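Local coordinates for protein dephospho-CoA kinase (Legionella pneumophila subsp. pneumophila, PDB 4TTR) that probably transfers a phosphate from ATP to the 3'-hydroxyl of dephospho-CoA, the last step in making coenzyme A, at residues Lys29-Glu34 with Ser194-Lys199; Asp47-Glu52 with Arg107-Glu112; Leu138-Leu143 with Gln205-Glu210; Ala146-Gln151 with Gln165-Leu170. One frame throughout, in Å; residues are numbered along the deposited sequence. Where two conformers were deposited one is given.

Contact 1. Residues Lys29-Glu34 with Ser194-Lys199. With BU2 (1,3-butanediol), chain B.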
loop_
_atom_site.group_PDB
_atom_site.type_symbol
_atom_site.label_atom_id
_atom_site.label_comp_id
_atom_site.label_asym_id
_atom_site.label_seq_id
_atom_site.Cartn_x
_atom_site.Cartn_y
_atom_site.Cartn_z
ATOM N N LYS A 29 0.014 7.662 -3.981
ATOM C CA LYS A 29 0.919 6.535 -4.190
ATOM C C LYS A 29 0.473 5.608 -5.319
ATOM O O LYS A 29 1.313 5.005 -5.984
ATOM C CB LYS A 29 1.105 5.739 -2.889
ATOM C CG LYS A 29 0.117 4.620 -2.617
ATOM C CD LYS A 29 0.696 3.670 -1.582
ATOM C CE LYS A 29 -0.224 2.495 -1.311
ATOM N NZ LYS A 29 -0.824 2.571 0.044
ATOM N N SER A 30 -0.831 5.474 -5.535
ATOM C CA SER A 30 -1.322 4.645 -6.630
ATOM C C SER A 30 -0.971 5.296 -7.965
ATOM O O SER A 30 -0.786 4.613 -8.967
ATOM C CB SER A 30 -2.832 4.424 -6.519
ATOM O OG SER A 30 -3.552 5.519 -7.054
ATOM N N THR A 31 -0.881 6.624 -7.969
ATOM C CA THR A 31 -0.446 7.357 -9.150
ATOM C C THR A 31 1.043 7.114 -9.378
ATOM O O THR A 31 1.493 6.947 -10.513
ATOM C CB THR A 31 -0.707 8.861 -9.008
ATOM O OG1 THR A 31 -2.103 9.081 -8.774
ATOM C CG2 THR A 31 -0.276 9.608 -10.266
ATOM N N VAL A 32 1.799 7.095 -8.285
ATOM C CA VAL A 32 3.221 6.784 -8.338
ATOM C C VAL A 32 3.420 5.385 -8.904
ATOM O O VAL A 32 4.296 5.170 -9.735
ATOM C CB VAL A 32 3.873 6.901 -6.941
ATOM C CG1 VAL A 32 5.263 6.275 -6.919
ATOM C CG2 VAL A 32 3.952 8.355 -6.525
ATOM N N ALA A 33 2.599 4.439 -8.458
ATOM C CA ALA A 33 2.679 3.069 -8.957
ATOM C C ALA A 33 2.429 3.024 -10.461
ATOM O O ALA A 33 3.117 2.310 -11.189
ATOM C CB ALA A 33 1.688 2.178 -8.230
ATOM N N GLU A 34 1.451 3.797 -10.924
ATOM C CA GLU A 34 1.118 3.836 -12.344
ATOM C C GLU A 34 2.284 4.389 -13.164
ATOM O O GLU A 34 2.580 3.886 -14.247
ATOM C CB GLU A 34 -0.147 4.675 -12.573
ATOM C CG GLU A 34 -0.579 4.797 -14.034
ATOM C CD GLU A 34 -0.901 3.457 -14.683
ATOM O OE1 GLU A 34 -0.929 3.394 -15.931
ATOM O OE2 GLU A 34 -1.134 2.468 -13.953
ATOM N N SER A 194 2.887 16.523 -12.871
ATOM C CA SER A 194 4.066 16.608 -13.724
ATOM C C SER A 194 5.356 16.444 -12.922
ATOM O O SER A 194 6.254 15.708 -13.335
ATOM C CB SER A 194 4.083 17.936 -14.483
ATOM O OG SER A 194 5.263 18.063 -15.258
ATOM N N GLU A 195 5.456 17.127 -11.785
ATOM C CA GLU A 195 6.643 17.000 -10.947
ATOM C C GLU A 195 6.679 15.634 -10.282
ATOM O O GLU A 195 7.750 15.107 -9.995
ATOM C CB GLU A 195 6.698 18.102 -9.883
ATOM C CG GLU A 195 7.659 19.235 -10.222
ATOM C CD GLU A 195 9.084 18.750 -10.452
ATOM O OE1 GLU A 195 9.596 17.978 -9.612
ATOM O OE2 GLU A 195 9.688 19.130 -11.478
ATOM N N LEU A 196 5.505 15.068 -10.030
ATOM C CA LEU A 196 5.424 13.726 -9.477
ATOM C C LEU A 196 6.061 12.741 -10.453
ATOM O O LEU A 196 6.860 11.891 -10.062
ATOM C CB LEU A 196 3.970 13.348 -9.191
ATOM C CG LEU A 196 3.725 12.000 -8.513
ATOM C CD1 LEU A 196 4.461 11.920 -7.185
ATOM C CD2 LEU A 196 2.228 11.775 -8.309
ATOM N N LYS A 197 5.715 12.882 -11.726
ATOM C CA LYS A 197 6.271 12.039 -12.775
ATOM C C LYS A 197 7.777 12.221 -12.913
ATOM O O LYS A 197 8.508 11.255 -13.125
ATOM C CB LYS A 197 5.599 12.346 -14.107
ATOM C CG LYS A 197 6.079 11.473 -15.247
ATOM C CD LYS A 197 5.557 12.011 -16.565
ATOM C CE LYS A 197 6.077 11.202 -17.746
ATOM N NZ LYS A 197 7.535 11.407 -17.980
ATOM N N ALA A 198 8.235 13.463 -12.812
ATOM C CA ALA A 198 9.659 13.749 -12.900
ATOM C C ALA A 198 10.402 13.059 -11.765
ATOM O O ALA A 198 11.449 12.456 -11.973
ATOM C CB ALA A 198 9.905 15.248 -12.870
ATOM N N LYS A 199 9.845 13.137 -10.564
ATOM C CA LYS A 199 10.463 12.518 -9.401
ATOM C C LYS A 199 10.517 10.995 -9.533
ATOM O O LYS A 199 11.532 10.379 -9.208
ATOM C CB LYS A 199 9.713 12.923 -8.132
ATOM C CG LYS A 199 10.002 14.353 -7.712
ATOM C CD LYS A 199 9.326 14.715 -6.415
ATOM C CE LYS A 199 9.917 15.984 -5.833
ATOM N NZ LYS A 199 9.291 16.316 -4.533
HETATM C C1 BU2 B . -3.533 8.125 -5.220
HETATM O O1 BU2 B . -4.468 9.115 -5.592
HETATM C C2 BU2 B . -4.188 7.085 -4.335
HETATM C C3 BU2 B . -3.395 6.963 -3.051
HETATM O O3 BU2 B . -3.746 8.028 -2.197
HETATM C C4 BU2 B . -3.709 5.642 -2.387
#
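V32 and L196 mark the nearest approach of two helical segments, their CA atoms 7.4 Å apart, so close that one leucine side chain reaches across. No hydrogen bond passes between 29-34 and 194-199; the join is wholly apolar. L196 points at the other helix and divides its tip between two neighbours. Its CD1 meets V32 CG2 at 3.7 Å, the two side chains lying at about a right angle, while its CD2 lies 3.8 Å from T31 CG2. T31 shows how a single rotamer can serve two surroundings: with CG2 opposite the backbone N (chi1 -58°), the methyl is turned to the leucine, and OG1 is left on the side of the bound 1,3-butanediol, 3.9 Å from its C1. L187 of strand 185-188 touches both V32 and L196, so the two helices share a footing on the same sheet. K29 N lies 3.6 Å from the butanediol C3, and A26 to T31 together line the pocket. These residues are the predicted ATP site, and the strand-loop-helix they belong to is the Walker A P-loop of nucleotide kinases, which adopts a non-canonical conformation in this structure.

Contact 2. Residues Asp47-Glu52 with Arg107-Glu112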
loop_
_atom_site.group_PDB
_atom_site.type_symbol
_atom_site.label_atom_id
_atom_site.label_comp_id
_atom_site.label_asym_id
_atom_site.label_seq_id
_atom_site.Cartn_x
_atom_site.Cartn_y
_atom_site.Cartn_z
ATOM N N ASP A 47 -2.567 -5.057 -2.167
ATOM C CA ASP A 47 -3.957 -4.731 -1.870
ATOM C C ASP A 47 -4.897 -5.435 -2.840
ATOM O O ASP A 47 -5.965 -5.910 -2.447
ATOM C CB ASP A 47 -4.173 -3.217 -1.927
ATOM C CG ASP A 47 -5.596 -2.811 -1.577
ATOM O OD1 ASP A 47 -6.317 -3.616 -0.948
ATOM O OD2 ASP A 47 -5.988 -1.676 -1.922
ATOM N N LYS A 48 -4.500 -5.502 -4.108
ATOM C CA LYS A 48 -5.304 -6.174 -5.122
ATOM C C LYS A 48 -5.350 -7.671 -4.860
ATOM O O LYS A 48 -6.373 -8.320 -5.079
ATOM C CB LYS A 48 -4.746 -5.916 -6.520
ATOM C CG LYS A 48 -4.900 -4.489 -7.008
ATOM C CD LYS A 48 -4.356 -4.338 -8.421
ATOM C CE LYS A 48 -4.419 -2.897 -8.903
ATOM N NZ LYS A 48 -5.817 -2.426 -9.088
ATOM N N ILE A 49 -4.225 -8.210 -4.403
ATOM C CA ILE A 49 -4.120 -9.625 -4.087
ATOM C C ILE A 49 -4.991 -9.947 -2.873
ATOM O O ILE A 49 -5.654 -10.981 -2.833
ATOM C CB ILE A 49 -2.652 -10.028 -3.820
ATOM C CG1 ILE A 49 -1.825 -9.849 -5.095
ATOM C CG2 ILE A 49 -2.555 -11.477 -3.347
ATOM C CD1 ILE A 49 -0.332 -9.920 -4.881
ATOM N N ALA A 50 -4.992 -9.048 -1.894
ATOM C CA ALA A 50 -5.799 -9.228 -0.694
ATOM C C ALA A 50 -7.284 -9.292 -1.037
ATOM O O ALA A 50 -8.016 -10.108 -0.486
ATOM C CB ALA A 50 -5.531 -8.106 0.293
ATOM N N LYS A 51 -7.727 -8.431 -1.948
ATOM C CA LYS A 51 -9.119 -8.441 -2.378
ATOM C C LYS A 51 -9.451 -9.734 -3.104
ATOM O O LYS A 51 -10.505 -10.326 -2.878
ATOM C CB LYS A 51 -9.421 -7.251 -3.287
ATOM C CG LYS A 51 -9.561 -5.928 -2.561
ATOM C CD LYS A 51 -10.187 -4.886 -3.472
ATOM C CE LYS A 51 -10.064 -3.485 -2.901
ATOM N NZ LYS A 51 -10.588 -2.460 -3.850
ATOM N N GLU A 52 -8.549 -10.162 -3.984
ATOM C CA GLU A 52 -8.731 -11.409 -4.708
ATOM C C GLU A 52 -8.919 -12.551 -3.721
ATOM O O GLU A 52 -9.871 -13.322 -3.829
ATOM C CB GLU A 52 -7.536 -11.694 -5.626
ATOM C CG GLU A 52 -7.600 -13.056 -6.319
ATOM C CD GLU A 52 -6.339 -13.385 -7.101
ATOM O OE1 GLU A 52 -6.185 -14.556 -7.510
ATOM O OE2 GLU A 52 -5.501 -12.480 -7.305
ATOM N N ARG A 107 1.760 -13.763 0.488
ATOM C CA ARG A 107 3.174 -13.966 0.202
ATOM C C ARG A 107 3.378 -14.979 -0.922
ATOM O O ARG A 107 4.268 -14.815 -1.753
ATOM C CB ARG A 107 3.922 -14.427 1.455
ATOM C CG ARG A 107 5.444 -14.354 1.316
ATOM C CD ARG A 107 6.152 -15.007 2.495
ATOM N NE ARG A 107 5.769 -16.412 2.645
ATOM C CZ ARG A 107 6.482 -17.452 2.216
ATOM N NH1 ARG A 107 7.649 -17.284 1.601
ATOM N NH2 ARG A 107 6.023 -18.680 2.410
ATOM N N LYS A 108 2.559 -16.025 -0.942
ATOM C CA LYS A 108 2.651 -17.044 -1.980
ATOM C C LYS A 108 2.340 -16.462 -3.355
ATOM O O LYS A 108 2.957 -16.843 -4.351
ATOM C CB LYS A 108 1.704 -18.206 -1.681
ATOM C CG LYS A 108 2.360 -19.356 -0.937
ATOM C CD LYS A 108 1.376 -20.489 -0.712
ATOM C CE LYS A 108 0.599 -20.303 0.580
ATOM N NZ LYS A 108 -0.774 -20.877 0.498
ATOM N N LYS A 109 1.378 -15.545 -3.404
ATOM C CA LYS A 109 1.008 -14.895 -4.656
ATOM C C LYS A 109 2.105 -13.938 -5.115
ATOM O O LYS A 109 2.401 -13.855 -6.307
ATOM C CB LYS A 109 -0.316 -14.142 -4.502
ATOM C CG LYS A 109 -1.407 -14.586 -5.463
ATOM C CD LYS A 109 -1.680 -16.083 -5.346
ATOM C CE LYS A 109 -3.168 -16.371 -5.240
ATOM N NZ LYS A 109 -3.466 -17.832 -5.182
ATOM N N ILE A 110 2.701 -13.216 -4.168
ATOM C CA ILE A 110 3.793 -12.301 -4.481
ATOM C C ILE A 110 4.947 -13.080 -5.103
ATOM O O ILE A 110 5.515 -12.669 -6.114
ATOM C CB ILE A 110 4.278 -11.537 -3.221
ATOM C CG1 ILE A 110 3.212 -10.532 -2.780
ATOM C CG2 ILE A 110 5.591 -10.802 -3.494
ATOM C CD1 ILE A 110 3.496 -9.859 -1.450
ATOM N N GLU A 111 5.278 -14.216 -4.503
ATOM C CA GLU A 111 6.386 -15.033 -4.978
ATOM C C GLU A 111 6.151 -15.562 -6.395
ATOM O O GLU A 111 7.087 -15.638 -7.192
ATOM C CB GLU A 111 6.635 -16.184 -4.005
ATOM C CG GLU A 111 7.637 -15.819 -2.915
ATOM C CD GLU A 111 7.503 -16.659 -1.655
ATOM O OE1 GLU A 111 6.560 -17.474 -1.564
ATOM O OE2 GLU A 111 8.349 -16.497 -0.749
ATOM N N GLU A 112 4.907 -15.909 -6.714
ATOM C CA GLU A 112 4.561 -16.335 -8.069
ATOM C C GLU A 112 4.855 -15.233 -9.078
ATOM O O GLU A 112 5.418 -15.488 -10.142
ATOM C CB GLU A 112 3.084 -16.728 -8.164
ATOM C CG GLU A 112 2.763 -18.088 -7.576
ATOM C CD GLU A 112 1.269 -18.357 -7.504
ATOM O OE1 GLU A 112 0.505 -17.757 -8.291
ATOM O OE2 GLU A 112 0.860 -19.171 -6.652
#
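No polar bond links I49 and E52 to K109 and I110; the shortest polar bond here, a salt bridge of 2.6 Å from R107 NH1 to E111 OE2, runs along helix 92-115, between residues one turn apart. Between the helices the work falls to carbon. The short axes of 47-52 and 107-112 approach to 10.3 Å, and their directions differ by 124°, nearer antiparallel than parallel. I49 points at the other helix and uses both of its branches. With CG2 opposite the backbone N and CG1 beside it (chi1 -64°), the branches part: CG2 rests on the root of K109, 3.7 Å from CB and 3.9 Å from CG, whereas CD1 reaches I110 CG1 at 4.2 Å, the two isoleucine chains meeting at about a right angle. Both isoleucines also touch I44 of strand 42-45, which places this patch against the edge strand of the sheet. Further out, K109 bends at its second and third torsions. The extended E52 comes across it from the other helix, OE1 4.2 Å from CE, yet OE1 and NZ remain 4.9 Å apart. The chemistry is thus graded, from buried aliphatic carbon inside to opposite charges at the more exposed outer side; their attraction, without a direct bond, is probably weak, and the hold rests mainly on I49 set against the root of K109.

Contact 3. Residues Leu138-Leu143 with Gln205-Glu210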
loop_
_atom_site.group_PDB
_atom_site.type_symbol
_atom_site.label_atom_id
_atom_site.label_comp_id
_atom_site.label_asym_id
_atom_site.label_seq_id
_atom_site.Cartn_x
_atom_site.Cartn_y
_atom_site.Cartn_z
ATOM N N LEU A 138 12.982 -7.001 0.818
ATOM C CA LEU A 138 13.011 -5.732 0.101
ATOM C C LEU A 138 14.405 -5.114 0.114
ATOM O O LEU A 138 15.036 -5.030 1.163
ATOM C CB LEU A 138 12.007 -4.756 0.718
ATOM C CG LEU A 138 10.538 -5.181 0.699
ATOM C CD1 LEU A 138 9.686 -4.116 1.366
ATOM C CD2 LEU A 138 10.058 -5.443 -0.721
ATOM N N GLN A 139 14.885 -4.675 -1.046
ATOM C CA GLN A 139 16.156 -3.960 -1.116
ATOM C C GLN A 139 15.975 -2.515 -0.677
ATOM O O GLN A 139 16.849 -1.929 -0.039
ATOM C CB GLN A 139 16.731 -3.978 -2.535
ATOM C CG GLN A 139 17.323 -5.292 -3.008
ATOM C CD GLN A 139 18.149 -5.980 -1.953
ATOM O OE1 GLN A 139 19.160 -5.447 -1.474
ATOM N NE2 GLN A 139 17.737 -7.196 -1.603
ATOM N N LYS A 140 14.836 -1.945 -1.052
ATOM C CA LYS A 140 14.546 -0.546 -0.791
ATOM C C LYS A 140 13.107 -0.378 -0.344
ATOM O O LYS A 140 12.250 -1.195 -0.678
ATOM C CB LYS A 140 14.788 0.296 -2.042
ATOM C CG LYS A 140 16.197 0.252 -2.571
ATOM C CD LYS A 140 17.142 1.001 -1.663
ATOM C CE LYS A 140 18.372 1.427 -2.420
ATOM N NZ LYS A 140 19.364 2.087 -1.545
ATOM N N VAL A 141 12.858 0.687 0.410
ATOM C CA VAL A 141 11.503 1.118 0.715
ATOM C C VAL A 141 11.325 2.553 0.229
ATOM O O VAL A 141 12.162 3.422 0.490
ATOM C CB VAL A 141 11.193 1.018 2.223
ATOM C CG1 VAL A 141 9.808 1.580 2.534
ATOM C CG2 VAL A 141 11.288 -0.432 2.686
ATOM N N LEU A 142 10.240 2.774 -0.502
ATOM C CA LEU A 142 9.852 4.095 -0.974
ATOM C C LEU A 142 8.577 4.513 -0.254
ATOM O O LEU A 142 7.574 3.803 -0.284
ATOM C CB LEU A 142 9.643 4.090 -2.492
ATOM C CG LEU A 142 9.017 5.331 -3.135
ATOM C CD1 LEU A 142 9.876 6.566 -2.903
ATOM C CD2 LEU A 142 8.820 5.092 -4.619
ATOM N N LEU A 143 8.638 5.660 0.408
ATOM C CA LEU A 143 7.493 6.209 1.118
ATOM C C LEU A 143 7.019 7.486 0.436
ATOM O O LEU A 143 7.767 8.455 0.332
ATOM C CB LEU A 143 7.855 6.474 2.577
ATOM C CG LEU A 143 6.888 7.325 3.401
ATOM C CD1 LEU A 143 5.483 6.741 3.386
ATOM C CD2 LEU A 143 7.412 7.444 4.822
ATOM N N GLN A 205 15.552 5.709 -12.443
ATOM C CA GLN A 205 16.945 5.652 -12.875
ATOM C C GLN A 205 17.860 5.254 -11.717
ATOM O O GLN A 205 18.865 4.578 -11.917
ATOM C CB GLN A 205 17.388 6.999 -13.457
ATOM C CG GLN A 205 16.634 7.412 -14.715
ATOM C CD GLN A 205 16.805 6.425 -15.860
ATOM O OE1 GLN A 205 17.853 5.795 -16.002
ATOM N NE2 GLN A 205 15.769 6.285 -16.680
ATOM N N LYS A 206 17.509 5.669 -10.504
ATOM C CA LYS A 206 18.269 5.282 -9.322
ATOM C C LYS A 206 18.173 3.776 -9.071
ATOM O O LYS A 206 19.176 3.124 -8.798
ATOM C CB LYS A 206 17.770 6.051 -8.101
ATOM C CG LYS A 206 18.618 5.883 -6.855
ATOM C CD LYS A 206 17.914 6.483 -5.645
ATOM C CE LYS A 206 18.876 6.727 -4.501
ATOM N NZ LYS A 206 18.202 7.362 -3.339
ATOM N N TYR A 207 16.965 3.229 -9.168
ATOM C CA TYR A 207 16.747 1.804 -8.924
ATOM C C TYR A 207 17.396 0.937 -10.002
ATOM O O TYR A 207 17.956 -0.117 -9.699
ATOM C CB TYR A 207 15.247 1.495 -8.842
ATOM C CG TYR A 207 14.537 2.140 -7.672
ATOM C CD1 TYR A 207 15.150 2.252 -6.433
ATOM C CD2 TYR A 207 13.248 2.635 -7.808
ATOM C CE1 TYR A 207 14.500 2.838 -5.365
ATOM C CE2 TYR A 207 12.591 3.224 -6.747
ATOM C CZ TYR A 207 13.220 3.322 -5.528
ATOM O OH TYR A 207 12.566 3.911 -4.467
ATOM N N LEU A 208 17.311 1.371 -11.257
ATOM C CA LEU A 208 18.008 0.693 -12.348
ATOM C C LEU A 208 19.505 0.617 -12.065
ATOM O O LEU A 208 20.125 -0.432 -12.231
ATOM C CB LEU A 208 17.780 1.415 -13.678
ATOM C CG LEU A 208 16.419 1.286 -14.366
ATOM C CD1 LEU A 208 16.428 2.087 -15.658
ATOM C CD2 LEU A 208 16.063 -0.169 -14.647
ATOM N N ARG A 209 20.073 1.739 -11.640
ATOM C CA ARG A 209 21.503 1.820 -11.364
ATOM C C ARG A 209 21.900 0.864 -10.243
ATOM O O ARG A 209 22.842 0.090 -10.384
ATOM C CB ARG A 209 21.892 3.256 -11.000
ATOM C CG ARG A 209 23.390 3.494 -10.910
ATOM C CD ARG A 209 23.720 4.912 -10.468
ATOM N NE ARG A 209 23.384 5.149 -9.067
ATOM C CZ ARG A 209 24.070 4.661 -8.038
ATOM N NH1 ARG A 209 25.134 3.893 -8.243
ATOM N NH2 ARG A 209 23.688 4.933 -6.800
ATOM N N GLU A 210 21.170 0.914 -9.135
ATOM C CA GLU A 210 21.499 0.103 -7.968
ATOM C C GLU A 210 21.217 -1.387 -8.174
ATOM O O GLU A 210 21.943 -2.229 -7.651
ATOM C CB GLU A 210 20.741 0.624 -6.747
ATOM C CG GLU A 210 21.472 1.761 -6.038
ATOM C CD GLU A 210 20.578 2.566 -5.111
ATOM O OE1 GLU A 210 19.344 2.375 -5.149
ATOM O OE2 GLU A 210 21.113 3.398 -4.345
HETATM O O HOH W 1 17.881 4.771 -2.229
#
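The parallel sheet of the P-loop kinase fold, with strand order 2-3-1-4-5, carries helices on its faces, and here helix 192-213 lies over strand 140-145. Segment axes of 140-143 and 205-210 run almost antiparallel, at 175°, and 11.9 Å apart, a distance that Y207, K140 and L142 bridge. Y207 sends its phenol to the strand, where OH abuts the aliphatic L142, 3.5 Å from CB. K140 CG meets the same ring obliquely at CE1, 4.2 Å away, and Y121 adds an edge-to-face ring contact. Beyond the ring, K140 turns at its second torsion (chi2 -71°), which carries its chain on to the carboxylate of E210. K140 NZ forms a salt bridge with E210 OE2 at 3.6 Å, a charge pairing and not a hydrogen bond. E210 OE1 is buried by the contact and has no hydrogen-bonding partner in the model; K140 CE, which should share part of the ammonium charge, approaches it to 3.0 Å. A second lysine joins from the helix, K206, itself salt-bridged to D185. One water oxygen links the two ammonium groups, accepting from K140 NZ at 3.1 Å and from K206 NZ at 2.8 Å.

Contact 4. Residues Ala146-Gln151 with Gln165-Leu170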
loop_
_atom_site.group_PDB
_atom_site.type_symbol
_atom_site.label_atom_id
_atom_site.label_comp_id
_atom_site.label_asym_id
_atom_site.label_seq_id
_atom_site.Cartn_x
_atom_site.Cartn_y
_atom_site.Cartn_z
ATOM N N ALA A 146 2.283 13.353 1.194
ATOM C CA ALA A 146 1.735 14.602 0.692
ATOM C C ALA A 146 1.533 15.546 1.865
ATOM O O ALA A 146 1.161 15.107 2.956
ATOM C CB ALA A 146 0.430 14.359 -0.036
ATOM N N PRO A 147 1.785 16.846 1.657
ATOM C CA PRO A 147 1.579 17.772 2.776
ATOM C C PRO A 147 0.120 17.815 3.231
ATOM O O PRO A 147 -0.782 17.473 2.463
ATOM C CB PRO A 147 2.030 19.125 2.208
ATOM C CG PRO A 147 1.973 18.974 0.733
ATOM C CD PRO A 147 2.258 17.533 0.444
ATOM N N LEU A 148 -0.083 18.227 4.479
ATOM C CA LEU A 148 -1.396 18.245 5.116
ATOM C C LEU A 148 -2.467 18.901 4.246
ATOM O O LEU A 148 -3.546 18.339 4.059
ATOM C CB LEU A 148 -1.284 18.958 6.468
ATOM C CG LEU A 148 -2.536 19.460 7.192
ATOM C CD1 LEU A 148 -3.592 18.388 7.330
ATOM C CD2 LEU A 148 -2.143 19.980 8.564
ATOM N N GLU A 149 -2.166 20.075 3.703
ATOM C CA GLU A 149 -3.121 20.787 2.860
ATOM C C GLU A 149 -3.569 19.923 1.676
ATOM O O GLU A 149 -4.764 19.786 1.411
ATOM C CB GLU A 149 -2.509 22.098 2.356
ATOM N N SER A 150 -2.604 19.329 0.980
ATOM C CA SER A 150 -2.893 18.474 -0.172
ATOM C C SER A 150 -3.746 17.268 0.207
ATOM O O SER A 150 -4.633 16.864 -0.545
ATOM C CB SER A 150 -1.591 17.987 -0.817
ATOM O OG SER A 150 -0.778 19.072 -1.239
ATOM N N GLN A 151 -3.447 16.675 1.359
ATOM C CA GLN A 151 -4.200 15.523 1.848
ATOM C C GLN A 151 -5.657 15.880 2.110
ATOM O O GLN A 151 -6.558 15.089 1.836
ATOM C CB GLN A 151 -3.583 14.978 3.135
ATOM C CG GLN A 151 -2.182 14.415 3.006
ATOM C CD GLN A 151 -1.637 13.964 4.344
ATOM O OE1 GLN A 151 -1.237 14.784 5.170
ATOM N NE2 GLN A 151 -1.637 12.657 4.576
ATOM N N GLN A 165 -13.775 17.216 9.236
ATOM C CA GLN A 165 -13.827 15.761 9.343
ATOM C C GLN A 165 -12.571 15.153 8.733
ATOM O O GLN A 165 -12.053 14.150 9.223
ATOM C CB GLN A 165 -15.073 15.202 8.655
ATOM N N ALA A 166 -12.088 15.766 7.658
ATOM C CA ALA A 166 -10.864 15.317 7.007
ATOM C C ALA A 166 -9.676 15.514 7.940
ATOM O O ALA A 166 -8.848 14.619 8.100
ATOM C CB ALA A 166 -10.650 16.063 5.702
ATOM N N LEU A 167 -9.606 16.690 8.556
ATOM C CA LEU A 167 -8.558 16.993 9.523
ATOM C C LEU A 167 -8.605 15.992 10.673
ATOM O O LEU A 167 -7.569 15.540 11.157
ATOM C CB LEU A 167 -8.710 18.424 10.049
ATOM C CG LEU A 167 -7.531 18.997 10.846
ATOM C CD1 LEU A 167 -6.370 19.359 9.929
ATOM C CD2 LEU A 167 -7.962 20.211 11.655
ATOM N N ALA A 168 -9.817 15.644 11.097
ATOM C CA ALA A 168 -10.007 14.681 12.175
ATOM C C ALA A 168 -9.551 13.290 11.741
ATOM O O ALA A 168 -9.075 12.499 12.557
ATOM C CB ALA A 168 -11.463 14.650 12.610
ATOM N N ILE A 169 -9.710 12.997 10.453
ATOM C CA ILE A 169 -9.222 11.745 9.884
ATOM C C ILE A 169 -7.700 11.761 9.830
ATOM O O ILE A 169 -7.049 10.772 10.166
ATOM C CB ILE A 169 -9.803 11.509 8.476
ATOM C CG1 ILE A 169 -11.285 11.147 8.584
ATOM C CG2 ILE A 169 -9.054 10.393 7.753
ATOM C CD1 ILE A 169 -12.087 11.454 7.339
ATOM N N LEU A 170 -7.136 12.887 9.407
ATOM C CA LEU A 170 -5.686 13.038 9.367
ATOM C C LEU A 170 -5.101 13.048 10.774
ATOM O O LEU A 170 -3.977 12.597 10.989
ATOM C CB LEU A 170 -5.291 14.320 8.635
ATOM C CG LEU A 170 -5.584 14.390 7.134
ATOM C CD1 LEU A 170 -4.970 15.649 6.560
ATOM C CD2 LEU A 170 -5.072 13.164 6.387
#
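Apolar contact dominates between L148 and Q151 on one side and L167 and L170 on the other. L170 is the main contributor from its helix: it points at the other segment, and its forked end lies against Q151, with CD1 3.8 Å and CD2 4.0 Å from the glutamine CB. L148 sets out alongside and then leans over, placing CD1 3.9 Å from L167 CD1. That same L148 CD1 is also modelled next to L170 CD1, but too close for two carbons, so the exact fit of this pair is doubtful. A166 and L170 both touch I155, which extends the apolar seam along helix 148-159.

The polar part comes from Q151. Extended beyond CG (chi2 177°), the chain runs along L170, with CB and the amide both against its methyls; NE2 lies 3.9 Å from L170 CD2 and gives its hydrogen bond elsewhere, to the carbonyl oxygen of I25. In this way one residue serves as apolar wall and as polar link to the loop next to A26 of the predicted ATP site. Two successive helices paired at the surface through leucines, the first tied to the nucleotide loop by Q151, are consistent with the helical lid seen in relatives of the CoaE family.

In the fold
Three of the contacts are laid on or beside one five-stranded parallel sheet. Contacts 1 and 3, with centres about 15 Å apart, share helix 192-213, whose earlier part packs on the P-loop helix and whose later part packs on strand 140-145; their segments alternate along the chain. The centre of contact 2 lies about 23 Å from that of contact 1, by outer strand 42-45, and contact 2 closes before contact 3 opens. Contact 4 follows directly from strand 140-145 and is nested within the loops closed by contacts 1 and 3; it is about 30 Å, centre to centre, from contact 2, across the chain's centre. The layout illustrates how a kinase core joins early and late sequence around its nucleotide site while helical parts extend outward.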